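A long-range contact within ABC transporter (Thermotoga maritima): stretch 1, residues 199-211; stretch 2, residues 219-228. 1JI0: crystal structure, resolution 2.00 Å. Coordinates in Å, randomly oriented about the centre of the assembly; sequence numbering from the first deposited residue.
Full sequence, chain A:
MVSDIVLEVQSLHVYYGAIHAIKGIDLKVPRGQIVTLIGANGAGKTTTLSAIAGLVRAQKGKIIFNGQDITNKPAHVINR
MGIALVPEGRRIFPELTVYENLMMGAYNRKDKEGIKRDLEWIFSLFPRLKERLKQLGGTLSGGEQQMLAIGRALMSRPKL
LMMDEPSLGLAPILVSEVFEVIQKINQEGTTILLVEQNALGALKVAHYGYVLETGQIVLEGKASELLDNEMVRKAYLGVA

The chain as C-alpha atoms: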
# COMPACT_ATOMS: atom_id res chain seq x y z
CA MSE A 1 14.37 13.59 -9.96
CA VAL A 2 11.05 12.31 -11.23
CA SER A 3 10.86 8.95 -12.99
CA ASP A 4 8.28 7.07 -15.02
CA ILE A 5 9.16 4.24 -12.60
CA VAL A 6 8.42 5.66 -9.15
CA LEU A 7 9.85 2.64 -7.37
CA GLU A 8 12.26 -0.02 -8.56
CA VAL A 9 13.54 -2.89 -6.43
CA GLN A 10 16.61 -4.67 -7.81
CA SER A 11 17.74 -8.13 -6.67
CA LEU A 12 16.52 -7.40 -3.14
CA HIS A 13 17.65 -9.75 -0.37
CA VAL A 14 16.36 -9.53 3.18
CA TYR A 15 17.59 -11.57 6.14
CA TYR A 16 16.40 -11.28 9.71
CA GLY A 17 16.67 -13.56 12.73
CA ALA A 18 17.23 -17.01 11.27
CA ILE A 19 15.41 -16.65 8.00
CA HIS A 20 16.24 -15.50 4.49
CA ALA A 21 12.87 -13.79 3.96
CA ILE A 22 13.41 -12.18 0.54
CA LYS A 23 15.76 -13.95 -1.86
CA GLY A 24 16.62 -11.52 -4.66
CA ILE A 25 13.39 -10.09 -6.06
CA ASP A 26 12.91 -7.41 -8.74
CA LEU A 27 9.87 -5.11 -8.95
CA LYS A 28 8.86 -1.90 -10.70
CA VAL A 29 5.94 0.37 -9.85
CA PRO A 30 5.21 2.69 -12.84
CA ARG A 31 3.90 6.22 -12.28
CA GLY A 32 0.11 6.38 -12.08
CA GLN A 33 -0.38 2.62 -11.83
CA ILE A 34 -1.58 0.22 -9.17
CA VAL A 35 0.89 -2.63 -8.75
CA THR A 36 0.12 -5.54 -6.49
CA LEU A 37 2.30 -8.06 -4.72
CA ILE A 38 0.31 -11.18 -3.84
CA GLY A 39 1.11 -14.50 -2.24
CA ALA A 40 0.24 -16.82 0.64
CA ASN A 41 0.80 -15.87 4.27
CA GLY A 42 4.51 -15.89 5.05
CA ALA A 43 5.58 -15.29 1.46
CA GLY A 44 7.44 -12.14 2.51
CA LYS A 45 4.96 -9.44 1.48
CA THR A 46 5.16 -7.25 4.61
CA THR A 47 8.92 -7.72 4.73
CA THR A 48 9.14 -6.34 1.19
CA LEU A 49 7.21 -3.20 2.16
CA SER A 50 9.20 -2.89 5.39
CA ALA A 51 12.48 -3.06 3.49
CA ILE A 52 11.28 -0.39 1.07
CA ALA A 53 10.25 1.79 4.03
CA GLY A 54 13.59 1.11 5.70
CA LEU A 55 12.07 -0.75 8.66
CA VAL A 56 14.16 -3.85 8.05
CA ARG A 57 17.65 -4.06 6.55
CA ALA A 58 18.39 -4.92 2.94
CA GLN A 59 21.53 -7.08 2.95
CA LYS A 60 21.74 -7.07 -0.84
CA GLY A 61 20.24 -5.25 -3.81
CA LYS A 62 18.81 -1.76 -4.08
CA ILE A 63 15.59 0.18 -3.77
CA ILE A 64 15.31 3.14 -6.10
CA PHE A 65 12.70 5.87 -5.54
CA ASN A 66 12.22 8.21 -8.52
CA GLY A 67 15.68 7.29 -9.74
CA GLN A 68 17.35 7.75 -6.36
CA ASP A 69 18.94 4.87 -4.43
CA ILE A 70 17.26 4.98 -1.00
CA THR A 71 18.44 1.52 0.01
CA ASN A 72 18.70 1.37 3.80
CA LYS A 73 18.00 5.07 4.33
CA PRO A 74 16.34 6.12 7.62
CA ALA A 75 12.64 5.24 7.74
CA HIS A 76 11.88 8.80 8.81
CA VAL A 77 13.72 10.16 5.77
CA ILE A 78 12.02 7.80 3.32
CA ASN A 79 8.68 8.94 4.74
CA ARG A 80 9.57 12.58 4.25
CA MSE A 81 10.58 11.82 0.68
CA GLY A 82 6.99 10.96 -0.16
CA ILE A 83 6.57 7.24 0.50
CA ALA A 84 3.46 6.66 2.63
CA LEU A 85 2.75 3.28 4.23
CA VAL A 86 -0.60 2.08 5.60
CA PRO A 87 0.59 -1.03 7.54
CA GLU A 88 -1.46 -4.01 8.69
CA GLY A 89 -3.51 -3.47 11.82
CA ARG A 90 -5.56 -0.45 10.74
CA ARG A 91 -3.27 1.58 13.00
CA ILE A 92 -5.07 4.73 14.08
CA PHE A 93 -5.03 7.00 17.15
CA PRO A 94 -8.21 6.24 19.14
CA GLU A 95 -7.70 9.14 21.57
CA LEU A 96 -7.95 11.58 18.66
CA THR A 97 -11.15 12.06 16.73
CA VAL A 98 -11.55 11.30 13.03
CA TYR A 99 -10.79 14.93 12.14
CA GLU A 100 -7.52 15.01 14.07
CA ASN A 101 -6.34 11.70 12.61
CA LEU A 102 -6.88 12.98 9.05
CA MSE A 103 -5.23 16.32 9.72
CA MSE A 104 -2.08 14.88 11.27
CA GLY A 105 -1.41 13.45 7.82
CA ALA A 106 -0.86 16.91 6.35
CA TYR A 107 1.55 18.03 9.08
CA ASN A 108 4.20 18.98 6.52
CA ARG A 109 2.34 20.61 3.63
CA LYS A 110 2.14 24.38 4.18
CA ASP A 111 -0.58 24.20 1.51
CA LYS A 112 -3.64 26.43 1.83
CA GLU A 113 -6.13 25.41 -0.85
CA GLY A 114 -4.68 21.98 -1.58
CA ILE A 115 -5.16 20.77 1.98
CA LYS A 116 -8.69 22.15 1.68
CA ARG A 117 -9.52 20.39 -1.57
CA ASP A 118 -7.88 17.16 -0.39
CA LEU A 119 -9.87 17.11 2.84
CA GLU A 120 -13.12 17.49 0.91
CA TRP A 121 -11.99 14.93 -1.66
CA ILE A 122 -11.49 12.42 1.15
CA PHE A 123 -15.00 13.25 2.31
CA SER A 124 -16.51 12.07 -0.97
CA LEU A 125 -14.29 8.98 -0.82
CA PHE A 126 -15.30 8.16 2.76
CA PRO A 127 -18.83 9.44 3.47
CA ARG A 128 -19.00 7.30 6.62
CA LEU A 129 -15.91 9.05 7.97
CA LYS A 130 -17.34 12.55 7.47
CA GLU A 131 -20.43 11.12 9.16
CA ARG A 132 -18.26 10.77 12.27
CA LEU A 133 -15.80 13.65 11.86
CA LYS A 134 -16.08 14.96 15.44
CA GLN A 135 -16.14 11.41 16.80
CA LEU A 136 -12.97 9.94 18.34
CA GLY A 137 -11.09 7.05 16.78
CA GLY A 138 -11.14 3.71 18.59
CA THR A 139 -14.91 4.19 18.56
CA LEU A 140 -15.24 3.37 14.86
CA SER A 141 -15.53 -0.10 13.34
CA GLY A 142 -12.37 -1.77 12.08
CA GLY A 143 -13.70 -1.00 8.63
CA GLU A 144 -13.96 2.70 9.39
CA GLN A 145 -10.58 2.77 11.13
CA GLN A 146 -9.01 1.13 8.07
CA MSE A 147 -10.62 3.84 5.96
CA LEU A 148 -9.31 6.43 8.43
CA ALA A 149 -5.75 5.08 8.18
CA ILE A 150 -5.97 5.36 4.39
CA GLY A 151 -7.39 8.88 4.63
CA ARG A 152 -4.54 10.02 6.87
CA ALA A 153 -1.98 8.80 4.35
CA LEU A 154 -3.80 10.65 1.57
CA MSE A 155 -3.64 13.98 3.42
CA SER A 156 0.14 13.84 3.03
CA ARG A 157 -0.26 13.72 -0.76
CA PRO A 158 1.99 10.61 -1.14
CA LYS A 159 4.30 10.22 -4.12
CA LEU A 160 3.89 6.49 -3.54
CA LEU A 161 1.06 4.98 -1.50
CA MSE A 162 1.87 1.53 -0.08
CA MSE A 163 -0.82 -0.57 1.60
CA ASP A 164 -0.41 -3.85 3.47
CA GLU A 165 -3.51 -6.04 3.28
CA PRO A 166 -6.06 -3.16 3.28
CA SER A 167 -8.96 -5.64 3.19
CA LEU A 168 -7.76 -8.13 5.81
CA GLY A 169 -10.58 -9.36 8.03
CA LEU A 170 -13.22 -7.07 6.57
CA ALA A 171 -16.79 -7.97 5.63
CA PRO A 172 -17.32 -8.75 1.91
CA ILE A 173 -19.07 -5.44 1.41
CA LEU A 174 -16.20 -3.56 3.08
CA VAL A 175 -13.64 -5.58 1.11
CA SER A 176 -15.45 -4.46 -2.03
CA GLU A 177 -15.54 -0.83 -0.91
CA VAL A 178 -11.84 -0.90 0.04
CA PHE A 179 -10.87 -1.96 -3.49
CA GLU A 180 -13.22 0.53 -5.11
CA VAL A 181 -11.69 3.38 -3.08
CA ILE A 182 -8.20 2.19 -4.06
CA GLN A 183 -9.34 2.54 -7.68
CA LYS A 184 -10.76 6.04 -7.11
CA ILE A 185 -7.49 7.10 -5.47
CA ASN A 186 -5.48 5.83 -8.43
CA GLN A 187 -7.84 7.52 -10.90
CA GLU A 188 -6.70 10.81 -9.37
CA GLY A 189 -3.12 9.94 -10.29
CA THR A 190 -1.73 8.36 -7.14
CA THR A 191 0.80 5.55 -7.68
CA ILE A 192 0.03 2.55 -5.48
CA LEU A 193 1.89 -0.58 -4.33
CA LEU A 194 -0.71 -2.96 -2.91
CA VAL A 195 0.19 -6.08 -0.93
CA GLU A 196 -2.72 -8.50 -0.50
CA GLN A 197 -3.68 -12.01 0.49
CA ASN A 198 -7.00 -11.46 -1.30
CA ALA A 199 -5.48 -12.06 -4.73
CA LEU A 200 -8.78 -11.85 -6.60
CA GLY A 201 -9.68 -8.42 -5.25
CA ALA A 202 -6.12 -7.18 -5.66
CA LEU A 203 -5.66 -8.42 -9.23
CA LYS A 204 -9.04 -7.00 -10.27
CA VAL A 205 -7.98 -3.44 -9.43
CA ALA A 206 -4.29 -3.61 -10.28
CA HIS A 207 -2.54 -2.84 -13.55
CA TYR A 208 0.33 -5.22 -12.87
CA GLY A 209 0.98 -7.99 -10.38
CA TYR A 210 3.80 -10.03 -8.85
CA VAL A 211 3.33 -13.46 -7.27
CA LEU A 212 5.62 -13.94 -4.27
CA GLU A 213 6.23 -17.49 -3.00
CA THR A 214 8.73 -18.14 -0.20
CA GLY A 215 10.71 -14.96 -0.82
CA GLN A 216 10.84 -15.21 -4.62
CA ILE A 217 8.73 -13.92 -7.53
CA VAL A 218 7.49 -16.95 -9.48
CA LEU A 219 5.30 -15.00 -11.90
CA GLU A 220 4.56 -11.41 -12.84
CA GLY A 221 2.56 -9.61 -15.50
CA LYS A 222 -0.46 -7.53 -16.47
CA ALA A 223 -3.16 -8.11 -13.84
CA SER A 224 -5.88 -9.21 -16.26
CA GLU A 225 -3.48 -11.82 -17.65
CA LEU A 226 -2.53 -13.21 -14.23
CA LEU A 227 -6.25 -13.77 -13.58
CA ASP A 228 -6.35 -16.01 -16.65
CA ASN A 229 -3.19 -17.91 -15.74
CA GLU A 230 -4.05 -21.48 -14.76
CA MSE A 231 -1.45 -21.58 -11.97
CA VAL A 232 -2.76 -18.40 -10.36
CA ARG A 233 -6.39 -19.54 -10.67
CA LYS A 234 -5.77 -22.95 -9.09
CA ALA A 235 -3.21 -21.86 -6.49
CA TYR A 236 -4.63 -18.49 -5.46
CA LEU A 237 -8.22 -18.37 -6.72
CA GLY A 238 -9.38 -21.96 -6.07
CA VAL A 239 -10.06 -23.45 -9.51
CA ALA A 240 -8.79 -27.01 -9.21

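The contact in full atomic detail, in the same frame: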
# COMPACT_ATOMS: atom_id res chain seq x y z
N ALA A 199 -5.99 -12.18 -3.37
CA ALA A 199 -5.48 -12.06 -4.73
C ALA A 199 -6.52 -11.64 -5.76
O ALA A 199 -6.24 -10.81 -6.63
CB ALA A 199 -4.81 -13.37 -5.16
N LEU A 200 -7.72 -12.20 -5.66
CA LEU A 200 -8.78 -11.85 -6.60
C LEU A 200 -9.06 -10.35 -6.56
O LEU A 200 -9.00 -9.66 -7.57
CB LEU A 200 -10.05 -12.63 -6.28
CG LEU A 200 -11.23 -12.40 -7.22
CD1 LEU A 200 -10.81 -12.70 -8.66
CD2 LEU A 200 -12.40 -13.29 -6.81
N GLY A 201 -9.39 -9.84 -5.37
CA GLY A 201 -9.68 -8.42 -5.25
C GLY A 201 -8.52 -7.56 -5.70
O GLY A 201 -8.72 -6.58 -6.41
N ALA A 202 -7.31 -7.94 -5.30
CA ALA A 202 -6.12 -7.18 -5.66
C ALA A 202 -5.86 -7.16 -7.17
O ALA A 202 -5.63 -6.10 -7.76
CB ALA A 202 -4.89 -7.76 -4.93
N LEU A 203 -5.90 -8.34 -7.79
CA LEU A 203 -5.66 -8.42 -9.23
C LEU A 203 -6.74 -7.73 -10.06
O LEU A 203 -6.46 -7.24 -11.16
CB LEU A 203 -5.53 -9.88 -9.66
CG LEU A 203 -4.23 -10.56 -9.21
CD1 LEU A 203 -4.27 -12.05 -9.54
CD2 LEU A 203 -3.04 -9.87 -9.90
N LYS A 204 -7.96 -7.67 -9.54
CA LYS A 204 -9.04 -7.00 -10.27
C LYS A 204 -8.87 -5.49 -10.36
O LYS A 204 -9.36 -4.86 -11.30
CB LYS A 204 -10.39 -7.34 -9.62
CG LYS A 204 -10.78 -8.80 -9.76
CD LYS A 204 -12.05 -9.15 -8.97
CE LYS A 204 -13.28 -8.49 -9.56
NZ LYS A 204 -14.50 -8.89 -8.80
N VAL A 205 -8.18 -4.89 -9.40
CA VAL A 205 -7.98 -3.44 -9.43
C VAL A 205 -6.61 -3.01 -9.92
O VAL A 205 -6.43 -1.87 -10.34
CB VAL A 205 -8.23 -2.79 -8.05
CG1 VAL A 205 -9.64 -3.07 -7.60
CG2 VAL A 205 -7.21 -3.31 -7.03
N ALA A 206 -5.65 -3.93 -9.88
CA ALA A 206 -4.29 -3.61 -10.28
C ALA A 206 -4.02 -3.61 -11.78
O ALA A 206 -4.74 -4.22 -12.56
CB ALA A 206 -3.32 -4.57 -9.59
N HIS A 207 -2.97 -2.89 -12.16
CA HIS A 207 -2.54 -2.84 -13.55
C HIS A 207 -1.55 -3.97 -13.78
O HIS A 207 -1.55 -4.61 -14.84
CB HIS A 207 -1.83 -1.52 -13.86
CG HIS A 207 -2.72 -0.33 -13.78
ND1 HIS A 207 -2.92 0.38 -12.61
CD2 HIS A 207 -3.51 0.25 -14.71
CE1 HIS A 207 -3.80 1.34 -12.83
NE2 HIS A 207 -4.17 1.29 -14.09
N TYR A 208 -0.72 -4.21 -12.78
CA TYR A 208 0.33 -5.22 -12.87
C TYR A 208 0.43 -5.96 -11.55
O TYR A 208 0.13 -5.39 -10.50
CB TYR A 208 1.66 -4.53 -13.17
CG TYR A 208 2.73 -5.41 -13.76
CD1 TYR A 208 2.77 -5.66 -15.13
CD2 TYR A 208 3.70 -6.01 -12.95
CE1 TYR A 208 3.76 -6.47 -15.69
CE2 TYR A 208 4.69 -6.82 -13.49
CZ TYR A 208 4.72 -7.05 -14.86
OH TYR A 208 5.71 -7.84 -15.40
N GLY A 209 0.86 -7.22 -11.60
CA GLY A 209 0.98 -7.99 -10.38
C GLY A 209 2.24 -8.84 -10.32
O GLY A 209 2.84 -9.17 -11.35
N TYR A 210 2.63 -9.19 -9.10
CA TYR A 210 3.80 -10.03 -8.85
C TYR A 210 3.37 -11.11 -7.86
O TYR A 210 2.74 -10.81 -6.84
CB TYR A 210 4.93 -9.21 -8.23
CG TYR A 210 5.57 -8.19 -9.14
CD1 TYR A 210 5.06 -6.90 -9.23
CD2 TYR A 210 6.69 -8.51 -9.89
CE1 TYR A 210 5.66 -5.95 -10.06
CE2 TYR A 210 7.30 -7.57 -10.72
CZ TYR A 210 6.78 -6.30 -10.80
OH TYR A 210 7.37 -5.38 -11.63
N VAL A 211 3.70 -12.36 -8.15
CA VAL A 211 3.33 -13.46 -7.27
C VAL A 211 4.56 -13.88 -6.48
O VAL A 211 5.52 -14.42 -7.04
CB VAL A 211 2.79 -14.67 -8.07
CG1 VAL A 211 2.37 -15.78 -7.10
CG2 VAL A 211 1.60 -14.26 -8.90
N LEU A 219 6.07 -15.45 -10.74
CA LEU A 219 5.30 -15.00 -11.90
C LEU A 219 4.96 -13.53 -11.75
O LEU A 219 4.73 -13.05 -10.63
CB LEU A 219 4.01 -15.82 -12.00
CG LEU A 219 3.08 -15.61 -13.19
CD1 LEU A 219 3.79 -15.96 -14.48
CD2 LEU A 219 1.84 -16.49 -13.03
N GLU A 220 4.92 -12.81 -12.86
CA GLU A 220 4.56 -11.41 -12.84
C GLU A 220 3.91 -11.09 -14.18
O GLU A 220 4.06 -11.86 -15.14
CB GLU A 220 5.79 -10.52 -12.61
CG GLU A 220 6.80 -10.56 -13.74
CD GLU A 220 7.91 -9.55 -13.58
OE1 GLU A 220 8.90 -9.83 -12.87
OE2 GLU A 220 7.79 -8.45 -14.16
N GLY A 221 3.18 -9.99 -14.25
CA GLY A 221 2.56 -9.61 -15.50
C GLY A 221 1.31 -8.78 -15.33
O GLY A 221 0.85 -8.56 -14.22
N LYS A 222 0.77 -8.31 -16.45
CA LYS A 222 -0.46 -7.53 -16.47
C LYS A 222 -1.48 -8.26 -15.60
O LYS A 222 -1.63 -9.48 -15.71
CB LYS A 222 -0.96 -7.40 -17.91
CG LYS A 222 -2.27 -6.66 -18.08
CD LYS A 222 -2.60 -6.48 -19.56
CE LYS A 222 -3.91 -5.74 -19.75
NZ LYS A 222 -4.22 -5.59 -21.20
N ALA A 223 -2.18 -7.52 -14.74
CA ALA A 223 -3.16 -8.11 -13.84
C ALA A 223 -4.23 -8.98 -14.51
O ALA A 223 -4.50 -10.09 -14.07
CB ALA A 223 -3.83 -7.02 -13.01
N SER A 224 -4.84 -8.46 -15.57
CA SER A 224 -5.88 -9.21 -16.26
C SER A 224 -5.35 -10.55 -16.75
O SER A 224 -6.07 -11.55 -16.72
CB SER A 224 -6.43 -8.40 -17.43
OG SER A 224 -5.42 -8.14 -18.39
N GLU A 225 -4.09 -10.58 -17.18
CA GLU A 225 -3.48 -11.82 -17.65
C GLU A 225 -3.19 -12.82 -16.52
O GLU A 225 -3.33 -14.03 -16.69
CB GLU A 225 -2.20 -11.49 -18.42
CG GLU A 225 -2.49 -11.05 -19.84
CD GLU A 225 -1.30 -10.45 -20.55
OE1 GLU A 225 -0.16 -10.89 -20.29
OE2 GLU A 225 -1.52 -9.55 -21.39
N LEU A 226 -2.78 -12.32 -15.35
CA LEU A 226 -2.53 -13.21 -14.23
C LEU A 226 -3.82 -13.90 -13.80
O LEU A 226 -3.80 -15.05 -13.35
CB LEU A 226 -1.93 -12.43 -13.06
CG LEU A 226 -0.54 -11.85 -13.34
CD1 LEU A 226 -0.05 -11.03 -12.16
CD2 LEU A 226 0.43 -13.01 -13.64
N LEU A 227 -4.95 -13.21 -13.94
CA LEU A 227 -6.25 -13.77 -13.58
C LEU A 227 -6.63 -14.93 -14.50
O LEU A 227 -7.42 -15.80 -14.12
CB LEU A 227 -7.32 -12.68 -13.66
CG LEU A 227 -7.34 -11.68 -12.51
CD1 LEU A 227 -8.27 -10.53 -12.84
CD2 LEU A 227 -7.79 -12.38 -11.25
N ASP A 228 -6.06 -14.95 -15.70
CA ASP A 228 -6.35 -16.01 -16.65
C ASP A 228 -5.28 -17.09 -16.65
O ASP A 228 -5.38 -18.07 -17.39
CB ASP A 228 -6.49 -15.45 -18.06
CG ASP A 228 -7.86 -14.87 -18.31
OD1 ASP A 228 -8.85 -15.50 -17.89
OD2 ASP A 228 -7.96 -13.80 -18.94
O HOH W 1 -4.81 -5.58 -15.54
O HOH W 2 9.05 -6.15 -13.42

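The two stretches run in opposed directions, each joining a helix to a strand, and together bury 701 Å². Helix 199-205 crosses helix 223-227 at 143°, with axes 8.6 Å apart at closest approach; strands 208-211 and 219-222 are antiparallel at 171°.

Along stretch 1, the first contact is apolar and small: L200 CD1 lies 4.0 Å from L227 CD2. One turn later L203, whose CA-to-CB bond points toward stretch 2, makes the main helix-helix packing. L203 CB is 3.7 Å from L227 CD2 and L203 CD2 is 3.9 Å from L226 CD1, so L203 engages two consecutive residues of the facing helix. A223 fits close beneath the backbone, its CB only 3.0 Å from A206 O and 3.2 Å from L203 O. Water 1 joins the same backbones, donating to A206 O (3.3 Å) and accepting from S224 N (2.9 Å).

At H207 the contact becomes polar. A223 N donates to H207 O at 3.0 Å and 173°, a nearly linear bond that ties the first residue of the helix to the approach to the strand. Y208 then swings its ring back over stretch 2: G221 CA sits over one face, 3.4 Å from Y208 CE1, while Y208 OH donates a very short 2.5 Å hydrogen bond to E220 OE2.

G209 and G221 form a reciprocal pair, G209 N to G221 O at 2.9 Å and G221 N to G209 O at 3.0 Å. An ideal CB on G209 would fall 2.9 Å from L226 CD1, a clash, so the bare glycine leaves room for that leucine. Y210 and E220 share a sheet face, with Y210 CD2 3.5 Å from E220 CB; water 2 links Y210 OH (2.6 Å) and E220 OE2 (2.7 Å). Finally, V211 N donates to L219 O at 2.8 Å and 166°.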